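Local coordinates for sigma C capsid protein (PDB 2BSF), which attaches avian reovirus to host cells through the receptor-binding C-terminal part of its trimeric fibre, the part described here, and induces apoptosis, at residues A[60-65]-A[84-89]. Numbering follows the deposited sequence.
Sequences SSDTID and TGNLTV
D62 OD2 is gripped by two groups of segment 84-89 and by a water: the backbone N of T88 donates to it at 2.8 Å, through the lone pair turned away from OD1, T88 OG1 adds a weak bond, and the water is bound to it as well. With CG anti to the backbone N (chi1 -167°), the carboxylate reaches across the gap, while OD1 takes a weak bond from the N of T63. The carbonyl O of T88 is met in turn by S60 OG, at 2.6 Å and almost in line with the C=O bond, and by a water that also accepts from S61 N. S60 OG has a second task, accepting from D62 N at 3.1 Å in an ST turn. Beside this polar row the side chains of L87 and D62 run past each other in opposite directions, L87 CD1 3.7 Å from D62 CB, and I64, crossing L87 at about a right angle, lays CD1 against L87 CB at 3.8 Å. L96 and I165, from strands 93-104 and 163-175, pack against I64 and L87 respectively. Toward D65 and T84 the segments are bridged by water: one molecule donates to the carbonyl oxygens of both T63 and N86, another accepts from D65 N and donates to T84 O. Direct backbone bonding returns where T84 N donates to D65 O (3.0 Å). Strand 87-89 pairs instead with strand 163-175, and strand 63-73 with 46-58, so this antiparallel seam in the receptor-binding beta-barrel domain is closed largely by side chains and water. The carboxylate of D62 and the hydroxyl of S60 thus satisfy T88 N and O, as a neighbouring strand's backbone would.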
loop_
_atom_site.group_PDB
_atom_site.type_symbol
_atom_site.label_atom_id
_atom_site.label_comp_id
_atom_site.label_asym_id
_atom_site.label_seq_id
_atom_site.Cartn_x
_atom_site.Cartn_y
_atom_site.Cartn_z
ATOM N N SER A 60 -29.393 11.065 4.466
ATOM C CA SER A 60 -30.083 9.793 4.208
ATOM C C SER A 60 -30.442 9.135 5.538
ATOM O O SER A 60 -29.642 9.163 6.498
ATOM C CB SER A 60 -29.181 8.850 3.386
ATOM O OG SER A 60 -29.812 7.613 3.192
ATOM N N SER A 61 -31.640 8.544 5.617
ATOM C CA SER A 61 -31.973 7.690 6.752
ATOM C C SER A 61 -32.146 6.238 6.278
ATOM O O SER A 61 -32.689 5.375 7.001
ATOM C CB SER A 61 -33.250 8.180 7.451
ATOM O OG SER A 61 -34.286 8.368 6.506
ATOM N N ASP A 62 -31.666 5.970 5.068
ATOM C CA ASP A 62 -31.822 4.659 4.446
ATOM C C ASP A 62 -30.618 3.761 4.770
ATOM O O ASP A 62 -29.663 4.207 5.423
ATOM C CB ASP A 62 -31.993 4.872 2.936
ATOM C CG ASP A 62 -32.466 3.627 2.202
ATOM O OD1 ASP A 62 -32.880 2.617 2.857
ATOM O OD2 ASP A 62 -32.389 3.665 0.956
ATOM N N THR A 63 -30.687 2.486 4.374
ATOM C CA THR A 63 -29.560 1.590 4.507
ATOM C C THR A 63 -29.290 1.032 3.114
ATOM O O THR A 63 -30.150 1.116 2.240
ATOM C CB THR A 63 -29.838 0.368 5.480
ATOM O OG1 THR A 63 -30.909 -0.440 4.950
ATOM C CG2 THR A 63 -30.105 0.795 6.934
ATOM N N ILE A 64 -28.110 0.443 2.914
ATOM C CA ILE A 64 -27.787 -0.161 1.602
ATOM C C ILE A 64 -26.877 -1.341 1.841
ATOM O O ILE A 64 -25.924 -1.256 2.630
ATOM C CB ILE A 64 -27.205 0.884 0.575
ATOM C CG1 ILE A 64 -26.923 0.211 -0.767
ATOM C CG2 ILE A 64 -25.917 1.557 1.123
ATOM C CD1 ILE A 64 -27.341 0.956 -1.953
ATOM N N ASP A 65 -27.208 -2.467 1.232
ATOM C CA ASP A 65 -26.405 -3.680 1.353
ATOM C C ASP A 65 -25.196 -3.554 0.476
ATOM O O ASP A 65 -25.327 -3.236 -0.714
ATOM C CB ASP A 65 -27.173 -4.891 0.804
ATOM C CG ASP A 65 -28.306 -5.350 1.720
ATOM O OD1 ASP A 65 -28.429 -4.854 2.870
ATOM O OD2 ASP A 65 -29.053 -6.239 1.268
ATOM N N THR A 84 -25.886 -3.571 -3.648
ATOM C CA THR A 84 -27.051 -4.110 -4.341
ATOM C C THR A 84 -28.235 -3.260 -3.872
ATOM O O THR A 84 -28.378 -2.965 -2.661
ATOM C CB THR A 84 -27.276 -5.603 -3.977
ATOM O OG1 THR A 84 -27.247 -5.721 -2.551
ATOM C CG2 THR A 84 -26.147 -6.501 -4.563
ATOM N N GLY A 85 -29.071 -2.839 -4.815
ATOM C CA GLY A 85 -30.232 -2.042 -4.468
ATOM C C GLY A 85 -29.974 -0.552 -4.632
ATOM O O GLY A 85 -28.922 -0.134 -5.134
ATOM N N ASN A 86 -30.948 0.251 -4.229
ATOM C CA ASN A 86 -30.794 1.701 -4.293
ATOM C C ASN A 86 -30.629 2.248 -2.863
ATOM O O ASN A 86 -31.085 1.635 -1.879
ATOM C CB ASN A 86 -31.976 2.344 -5.054
ATOM C CG ASN A 86 -33.213 2.488 -4.188
ATOM O OD1 ASN A 86 -33.268 3.353 -3.321
ATOM N ND2 ASN A 86 -34.189 1.626 -4.399
ATOM N N LEU A 87 -29.905 3.345 -2.746
ATOM C CA LEU A 87 -29.880 4.114 -1.504
ATOM C C LEU A 87 -30.645 5.423 -1.714
ATOM O O LEU A 87 -30.378 6.170 -2.657
ATOM C CB LEU A 87 -28.442 4.455 -1.080
ATOM C CG LEU A 87 -28.294 5.362 0.145
ATOM C CD1 LEU A 87 -28.575 4.555 1.445
ATOM C CD2 LEU A 87 -26.894 6.002 0.129
ATOM N N THR A 88 -31.568 5.710 -0.812
ATOM C CA THR A 88 -32.337 6.936 -0.909
ATOM C C THR A 88 -31.559 8.043 -0.179
ATOM O O THR A 88 -31.170 7.895 0.998
ATOM C CB THR A 88 -33.757 6.769 -0.263
ATOM O OG1 THR A 88 -34.430 5.636 -0.841
ATOM C CG2 THR A 88 -34.614 8.038 -0.481
ATOM N N VAL A 89 -31.294 9.115 -0.909
ATOM C CA VAL A 89 -30.582 10.276 -0.375
ATOM C C VAL A 89 -31.514 11.498 -0.478
ATOM O O VAL A 89 -32.444 11.519 -1.284
ATOM C CB VAL A 89 -29.240 10.543 -1.109
ATOM C CG1 VAL A 89 -28.243 9.356 -0.916
ATOM C CG2 VAL A 89 -29.446 10.863 -2.575
HETATM O O HOH W 1 -33.305 8.524 3.080
HETATM O O HOH W 2 -33.867 2.075 -0.459
HETATM O O HOH W 3 -31.111 -0.193 0.027
HETATM O O HOH W 4 -29.761 -2.566 -0.336
HETATM O O HOH W 5 -28.970 -7.628 -0.895
#